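Local coordinates for manganese lipoxygenase (PDB 5FX8), which oxidises linoleic and alpha-linolenic acids with molecular oxygen at a catalytic manganese centre, giving 11S- and 13R-hydroperoxy fatty acids, at residues 127-137 against 519-530; 226-234 against 498-506. All blocks are in the same frame, centred on the assembly; numbering follows the deposited sequence.

Contact 1 of 2, residues 127-137 against 519-530; sequences GFKTLDDFALL and LLAWLPNERQAV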
# COMPACT_ATOMS: atom_id res chain seq x y z
N GLY A 127 18.87 14.61 -19.14
CA GLY A 127 18.88 13.18 -18.96
C GLY A 127 19.94 12.73 -17.97
O GLY A 127 20.42 13.50 -17.15
N PHE A 128 20.28 11.45 -18.04
CA PHE A 128 21.23 10.84 -17.13
C PHE A 128 22.56 10.73 -17.84
O PHE A 128 22.68 9.97 -18.81
CB PHE A 128 20.78 9.46 -16.66
CG PHE A 128 19.48 9.44 -15.92
CD1 PHE A 128 19.06 10.54 -15.21
CD2 PHE A 128 18.68 8.30 -15.94
CE1 PHE A 128 17.88 10.51 -14.54
CE2 PHE A 128 17.49 8.28 -15.26
CZ PHE A 128 17.09 9.38 -14.56
N LYS A 129 23.55 11.46 -17.36
CA LYS A 129 24.92 11.27 -17.81
C LYS A 129 25.76 10.46 -16.83
O LYS A 129 26.77 9.89 -17.23
CB LYS A 129 25.60 12.61 -18.04
CG LYS A 129 24.71 13.64 -18.69
CD LYS A 129 24.61 14.89 -17.83
CE LYS A 129 23.91 15.99 -18.59
NZ LYS A 129 22.59 15.51 -19.03
N THR A 130 25.37 10.42 -15.56
CA THR A 130 26.11 9.69 -14.54
C THR A 130 25.11 9.13 -13.54
O THR A 130 23.94 9.49 -13.55
CB THR A 130 27.16 10.58 -13.87
OG1 THR A 130 27.80 9.86 -12.82
CG2 THR A 130 26.51 11.82 -13.28
N LEU A 131 25.58 8.23 -12.67
CA LEU A 131 24.66 7.63 -11.70
C LEU A 131 24.08 8.66 -10.73
O LEU A 131 23.02 8.42 -10.16
CB LEU A 131 25.35 6.52 -10.91
CG LEU A 131 24.97 5.06 -11.17
CD1 LEU A 131 25.08 4.73 -12.62
CD2 LEU A 131 25.89 4.16 -10.43
N ASP A 132 24.72 9.81 -10.55
CA ASP A 132 24.21 10.77 -9.58
C ASP A 132 22.98 11.49 -10.10
O ASP A 132 22.17 11.97 -9.30
CB ASP A 132 25.30 11.78 -9.21
CG ASP A 132 26.65 11.18 -9.10
OD1 ASP A 132 26.92 10.57 -8.10
OD2 ASP A 132 27.44 11.32 -10.01
N ASP A 133 22.82 11.59 -11.42
CA ASP A 133 21.64 12.24 -11.98
C ASP A 133 20.37 11.46 -11.70
O ASP A 133 19.28 12.00 -11.88
CB ASP A 133 21.79 12.44 -13.49
CG ASP A 133 23.03 13.22 -13.85
OD1 ASP A 133 23.41 14.10 -13.05
OD2 ASP A 133 23.64 12.95 -14.92
N PHE A 134 20.49 10.21 -11.26
CA PHE A 134 19.31 9.49 -10.83
C PHE A 134 18.61 10.17 -9.67
O PHE A 134 17.43 9.92 -9.44
CB PHE A 134 19.67 8.06 -10.44
CG PHE A 134 19.57 7.10 -11.56
CD1 PHE A 134 18.37 6.48 -11.86
CD2 PHE A 134 20.67 6.79 -12.33
CE1 PHE A 134 18.27 5.58 -12.91
CE2 PHE A 134 20.58 5.89 -13.37
CZ PHE A 134 19.38 5.29 -13.66
N ALA A 135 19.30 11.04 -8.94
CA ALA A 135 18.63 11.77 -7.88
C ALA A 135 17.61 12.75 -8.43
O ALA A 135 16.67 13.12 -7.72
CB ALA A 135 19.65 12.50 -7.01
N LEU A 136 17.78 13.20 -9.68
CA LEU A 136 16.78 14.04 -10.31
C LEU A 136 15.43 13.35 -10.38
O LEU A 136 14.40 14.01 -10.44
CB LEU A 136 17.22 14.42 -11.72
CG LEU A 136 18.58 15.08 -11.85
CD1 LEU A 136 19.03 14.97 -13.27
CD2 LEU A 136 18.46 16.52 -11.45
N LEU A 137 15.43 12.03 -10.38
CA LEU A 137 14.20 11.28 -10.33
C LEU A 137 13.38 11.57 -9.08
O LEU A 137 12.15 11.42 -9.11
CB LEU A 137 14.59 9.82 -10.42
CG LEU A 137 13.65 8.75 -10.87
CD1 LEU A 137 13.07 9.12 -12.18
CD2 LEU A 137 14.51 7.52 -10.97
N LEU A 519 27.44 1.15 -14.21
CA LEU A 519 27.30 1.84 -15.49
C LEU A 519 25.83 2.01 -15.87
O LEU A 519 25.00 1.16 -15.55
CB LEU A 519 28.04 1.08 -16.59
CG LEU A 519 28.38 1.72 -17.93
CD1 LEU A 519 27.14 2.14 -18.71
CD2 LEU A 519 29.34 2.91 -17.74
N LEU A 520 25.51 3.10 -16.57
CA LEU A 520 24.14 3.38 -16.94
C LEU A 520 23.55 2.33 -17.85
O LEU A 520 22.33 2.30 -18.01
CB LEU A 520 24.04 4.74 -17.63
CG LEU A 520 24.34 5.95 -16.77
CD1 LEU A 520 24.42 7.17 -17.63
CD2 LEU A 520 23.26 6.15 -15.77
N ALA A 521 24.37 1.48 -18.46
CA ALA A 521 23.84 0.61 -19.49
C ALA A 521 23.00 -0.50 -18.91
O ALA A 521 22.15 -1.06 -19.60
CB ALA A 521 24.97 0.02 -20.32
N TRP A 522 23.21 -0.85 -17.65
CA TRP A 522 22.38 -1.89 -17.07
C TRP A 522 21.09 -1.32 -16.52
O TRP A 522 20.12 -2.04 -16.34
CB TRP A 522 23.17 -2.63 -15.99
CG TRP A 522 24.19 -3.63 -16.55
CD1 TRP A 522 24.00 -4.96 -16.76
CD2 TRP A 522 25.54 -3.36 -16.97
NE1 TRP A 522 25.13 -5.54 -17.27
CE2 TRP A 522 26.09 -4.58 -17.43
CE3 TRP A 522 26.34 -2.21 -17.02
CZ2 TRP A 522 27.40 -4.67 -17.92
CZ3 TRP A 522 27.64 -2.31 -17.51
CH2 TRP A 522 28.15 -3.53 -17.95
N LEU A 523 21.05 -0.07 -16.32
CA LEU A 523 19.97 0.57 -15.60
C LEU A 523 18.93 1.11 -16.56
O LEU A 523 19.21 1.29 -17.74
CB LEU A 523 20.54 1.70 -14.74
CG LEU A 523 21.39 1.27 -13.55
CD1 LEU A 523 21.89 2.46 -12.83
CD2 LEU A 523 20.51 0.47 -12.63
N PRO A 524 17.72 1.38 -16.11
CA PRO A 524 16.73 1.95 -17.02
C PRO A 524 17.13 3.33 -17.51
O PRO A 524 17.89 4.06 -16.87
CB PRO A 524 15.46 2.02 -16.16
CG PRO A 524 15.97 2.02 -14.76
CD PRO A 524 17.12 1.10 -14.79
N ASN A 525 16.59 3.70 -18.67
CA ASN A 525 16.78 5.06 -19.16
C ASN A 525 15.80 5.99 -18.46
O ASN A 525 15.04 5.58 -17.59
CB ASN A 525 16.63 5.09 -20.67
CG ASN A 525 15.25 4.73 -21.11
OD1 ASN A 525 14.27 5.16 -20.54
ND2 ASN A 525 15.16 3.95 -22.17
N GLU A 526 15.79 7.26 -18.85
CA GLU A 526 14.99 8.24 -18.13
C GLU A 526 13.51 7.86 -18.10
O GLU A 526 12.86 7.93 -17.06
CB GLU A 526 15.17 9.62 -18.76
CG GLU A 526 16.60 10.15 -18.70
CD GLU A 526 17.56 9.49 -19.68
OE1 GLU A 526 17.15 8.66 -20.51
OE2 GLU A 526 18.76 9.81 -19.59
N ARG A 527 12.96 7.47 -19.25
CA ARG A 527 11.55 7.14 -19.32
C ARG A 527 11.24 5.88 -18.52
O ARG A 527 10.23 5.80 -17.81
CB ARG A 527 11.16 6.96 -20.79
CG ARG A 527 9.82 6.33 -20.99
CD ARG A 527 8.85 7.32 -21.50
NE ARG A 527 9.22 7.72 -22.84
CZ ARG A 527 8.51 8.55 -23.59
NH1 ARG A 527 7.38 9.07 -23.13
NH2 ARG A 527 8.92 8.85 -24.81
N GLN A 528 12.12 4.89 -18.61
CA GLN A 528 11.90 3.64 -17.91
C GLN A 528 12.01 3.84 -16.41
O GLN A 528 11.26 3.22 -15.65
CB GLN A 528 12.90 2.61 -18.42
CG GLN A 528 12.80 2.39 -19.90
CD GLN A 528 13.94 1.61 -20.49
OE1 GLN A 528 15.09 1.76 -20.11
NE2 GLN A 528 13.61 0.76 -21.44
N ALA A 529 12.94 4.70 -15.97
CA ALA A 529 13.13 5.00 -14.56
C ALA A 529 11.93 5.74 -13.99
O ALA A 529 11.47 5.43 -12.88
CB ALA A 529 14.39 5.83 -14.38
N VAL A 530 11.43 6.72 -14.73
CA VAL A 530 10.20 7.40 -14.31
C VAL A 530 9.06 6.41 -14.25
O VAL A 530 8.16 6.53 -13.42
CB VAL A 530 9.90 8.58 -15.24
CG1 VAL A 530 8.61 9.22 -14.89
CG2 VAL A 530 10.98 9.60 -15.11
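The capped N-terminal end of helix 526-539 meets the loop after helix 86-124, with E526 joined to F128. F128 N donates to E526 OE2 over 2.7 Å, at an N-H...O angle of 161°. OE2 uses its anti lone pair, on the side away from the other carboxylate oxygen. The E526 chain bends at chi2 (75°), which folds the carboxylate back to this N-H. Its CG lies over the centre of the F128 ring, a CH-pi contact 3.9 Å from the centroid. The F128 CE2 corner in turn sits over one face of the F134 ring.

L520 and L523 meet one end of the F134 ring. L520 CD2 comes to the ring edge, 3.6 Å from F134 CE2. L523 CD1 lies 3.7 Å from F134 CE2, in an oblique approach. L131 CD1 touches both leucines. L520 CD1 rests on the carbonyl oxygens of F128 and K129. At the far end L137 forks: CD2 packs on A529 CB at 3.8 Å and CD1 on V530 CG2 at 3.6 Å. I122 of helix 86-124 also touches F128, L137 and E526.

Side chains also bond to backbone N-H groups within each segment. Just before the 3-10 segment 131-137, D133 OD2 accepts from K129 N with its anti lone pair and from T130 N above the carboxylate plane. Q528 N donates to N525 OD1 over 2.9 Å, and N525 N donates to Q528 OE1 over 2.8 Å. This reciprocal pair is a capping box, the classic N-terminal start of an alpha-helix.

Contact 2 of 2, residues 226-234 against 498-506; sequences QPGRYAAAC and AALYAPIPT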
# COMPACT_ATOMS: atom_id res chain seq x y z
N GLN A 226 12.53 -11.33 -20.14
CA GLN A 226 11.93 -10.81 -21.35
C GLN A 226 13.02 -10.30 -22.28
O GLN A 226 14.04 -9.79 -21.83
CB GLN A 226 10.99 -9.66 -21.02
CG GLN A 226 9.86 -9.97 -20.08
CD GLN A 226 8.98 -8.77 -19.96
OE1 GLN A 226 8.19 -8.49 -20.86
NE2 GLN A 226 9.13 -8.02 -18.88
N PRO A 227 12.80 -10.37 -23.59
CA PRO A 227 13.79 -9.85 -24.54
C PRO A 227 14.13 -8.39 -24.27
O PRO A 227 13.26 -7.59 -23.94
CB PRO A 227 13.11 -10.03 -25.90
CG PRO A 227 11.65 -10.23 -25.59
CD PRO A 227 11.61 -10.92 -24.27
N GLY A 228 15.40 -8.05 -24.44
CA GLY A 228 15.87 -6.74 -24.06
C GLY A 228 16.08 -6.54 -22.57
O GLY A 228 16.55 -5.48 -22.17
N ARG A 229 15.72 -7.54 -21.75
CA ARG A 229 15.88 -7.58 -20.31
C ARG A 229 16.81 -8.70 -19.91
O ARG A 229 16.92 -9.72 -20.58
CB ARG A 229 14.56 -7.80 -19.59
CG ARG A 229 13.49 -6.87 -20.03
CD ARG A 229 13.83 -5.41 -19.80
NE ARG A 229 12.74 -4.54 -20.20
CZ ARG A 229 12.69 -3.92 -21.38
NH1 ARG A 229 13.60 -4.06 -22.33
NH2 ARG A 229 11.67 -3.14 -21.66
N TYR A 230 17.45 -8.50 -18.77
CA TYR A 230 18.41 -9.46 -18.28
C TYR A 230 18.26 -9.56 -16.77
O TYR A 230 17.64 -8.71 -16.14
CB TYR A 230 19.81 -9.04 -18.69
CG TYR A 230 19.92 -8.71 -20.14
CD1 TYR A 230 19.64 -7.43 -20.60
CD2 TYR A 230 20.32 -9.67 -21.05
CE1 TYR A 230 19.73 -7.13 -21.92
CE2 TYR A 230 20.44 -9.37 -22.38
CZ TYR A 230 20.15 -8.11 -22.82
OH TYR A 230 20.26 -7.83 -24.16
N ALA A 231 18.83 -10.62 -16.20
CA ALA A 231 18.69 -10.87 -14.77
C ALA A 231 19.63 -11.98 -14.36
O ALA A 231 19.95 -12.85 -15.17
CB ALA A 231 17.25 -11.24 -14.41
N ALA A 232 20.05 -11.97 -13.10
CA ALA A 232 20.91 -13.01 -12.55
C ALA A 232 20.09 -13.93 -11.66
O ALA A 232 18.87 -13.96 -11.75
CB ALA A 232 22.10 -12.38 -11.82
N ALA A 233 20.77 -14.71 -10.82
CA ALA A 233 20.10 -15.51 -9.80
C ALA A 233 21.01 -15.49 -8.56
O ALA A 233 21.62 -16.48 -8.16
CB ALA A 233 19.79 -16.91 -10.30
N CYS A 234 21.12 -14.33 -7.94
CA CYS A 234 22.21 -14.10 -7.01
C CYS A 234 22.04 -14.86 -5.70
O CYS A 234 20.93 -15.03 -5.19
CB CYS A 234 22.34 -12.62 -6.70
SG CYS A 234 23.00 -11.71 -8.08
N ALA A 498 13.92 -2.44 -11.28
CA ALA A 498 12.99 -3.52 -11.59
C ALA A 498 13.51 -4.44 -12.68
O ALA A 498 13.22 -5.63 -12.67
CB ALA A 498 11.65 -2.93 -12.00
N ALA A 499 14.30 -3.92 -13.62
CA ALA A 499 14.85 -4.75 -14.67
C ALA A 499 16.29 -4.35 -14.95
O ALA A 499 16.68 -3.21 -14.72
CB ALA A 499 14.02 -4.65 -15.95
N LEU A 500 17.06 -5.28 -15.50
CA LEU A 500 18.40 -4.97 -16.00
C LEU A 500 18.37 -4.91 -17.53
O LEU A 500 17.75 -5.76 -18.17
CB LEU A 500 19.42 -5.99 -15.54
CG LEU A 500 19.42 -6.32 -14.05
CD1 LEU A 500 20.55 -7.28 -13.76
CD2 LEU A 500 19.57 -5.07 -13.21
N TYR A 501 19.04 -3.91 -18.09
CA TYR A 501 18.91 -3.56 -19.49
C TYR A 501 20.18 -3.86 -20.28
O TYR A 501 20.28 -3.49 -21.44
CB TYR A 501 18.50 -2.09 -19.63
CG TYR A 501 17.07 -1.84 -19.17
CD1 TYR A 501 16.79 -1.59 -17.83
CD2 TYR A 501 15.99 -1.90 -20.06
CE1 TYR A 501 15.53 -1.38 -17.40
CE2 TYR A 501 14.71 -1.68 -19.63
CZ TYR A 501 14.50 -1.44 -18.28
OH TYR A 501 13.26 -1.22 -17.78
N ALA A 502 21.13 -4.56 -19.69
CA ALA A 502 22.33 -4.95 -20.38
C ALA A 502 22.70 -6.34 -19.90
O ALA A 502 22.41 -6.70 -18.76
CB ALA A 502 23.48 -3.96 -20.13
N PRO A 503 23.34 -7.14 -20.75
CA PRO A 503 23.59 -8.54 -20.39
C PRO A 503 24.50 -8.67 -19.18
O PRO A 503 25.38 -7.84 -18.94
CB PRO A 503 24.27 -9.10 -21.64
CG PRO A 503 23.83 -8.24 -22.71
CD PRO A 503 23.71 -6.87 -22.14
N ILE A 504 24.28 -9.75 -18.45
CA ILE A 504 25.11 -10.05 -17.28
C ILE A 504 26.55 -10.19 -17.71
O ILE A 504 26.85 -11.02 -18.58
CB ILE A 504 24.64 -11.35 -16.60
CG1 ILE A 504 23.20 -11.23 -16.10
CG2 ILE A 504 25.59 -11.75 -15.49
CD1 ILE A 504 22.98 -10.06 -15.28
N PRO A 505 27.48 -9.44 -17.12
CA PRO A 505 28.89 -9.51 -17.54
C PRO A 505 29.46 -10.92 -17.53
O PRO A 505 29.01 -11.81 -16.80
CB PRO A 505 29.61 -8.63 -16.51
CG PRO A 505 28.54 -7.67 -16.03
CD PRO A 505 27.27 -8.45 -16.04
N THR A 506 30.47 -11.12 -18.39
CA THR A 506 31.21 -12.37 -18.48
C THR A 506 32.65 -12.26 -17.98
O THR A 506 33.34 -13.27 -17.95
CB THR A 506 31.21 -12.89 -19.92
OG1 THR A 506 31.73 -11.88 -20.81
CG2 THR A 506 29.83 -13.24 -20.33
O HOH W 1 15.76 -7.97 -14.44
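Backbone bonding joins Y230 to L500 as a single antiparallel bridge, a hydrogen-bonded pair. Y230 N donates to L500 O over 2.8 Å, at an N-H...O angle of 141°. A water makes the return link. It donates to Y230 O at 2.6 Å and accepts from L500 N at 3.2 Å. The water sits beside this pair of atoms and links them. R229 CA adds a CA-H...O contact to the same L500 O.

Two flat side chains, Y230 and R229, lie against 498-506. The Y230 ring lies with one face on the A502-P503 peptide, and P503 N is over the ring centre. P503 CG adds a CH-pi contact 4.0 Å from the ring centroid. The R229 guanidinium lies beside Y501, with Y501 CE2 3.5 Å from R229 CZ and over the guanidinium face. The two planes are 42° apart. A bend at chi2 (-60°) turns the R229 chain so that its guanidinium lies along Y501; NH1 also makes a weak bond to G228 O.

Packing continues past the bridge. I504 CG1 rests 3.7 Å from A231 O, and I504 CD1 meets A232 CB. L500 and I504 also rest on M277 of helix 268-305.

R229 N donates to Q226 O over 2.8 Å, closing residues 226-229. G228 has the positive phi of the third position, and the tight turn leading into the bridge is a type II beta turn.

From the N terminus, the chain leaves helix 86-124 and enters 127-137, the first half of contact 1. It reaches 226-234 between strands 212-216 and 235-241. Contact 2 closes there when 498-506 returns after helix 485-490. Contact 1 closes last, at 519-530, where helix 526-539 begins. The loop of contact 2 therefore lies wholly within the larger loop of contact 1. Along the chain, both loops contain the manganese ligands H290, H294, H478 and N482, though neither contact lies at the metal. W522 O probably accepts from Y501 N, and W522 NE1 probably donates to P503 O. This joins the loop between strands 212-216 and 235-241, through 498-506, to the segment leading into helix 526-539.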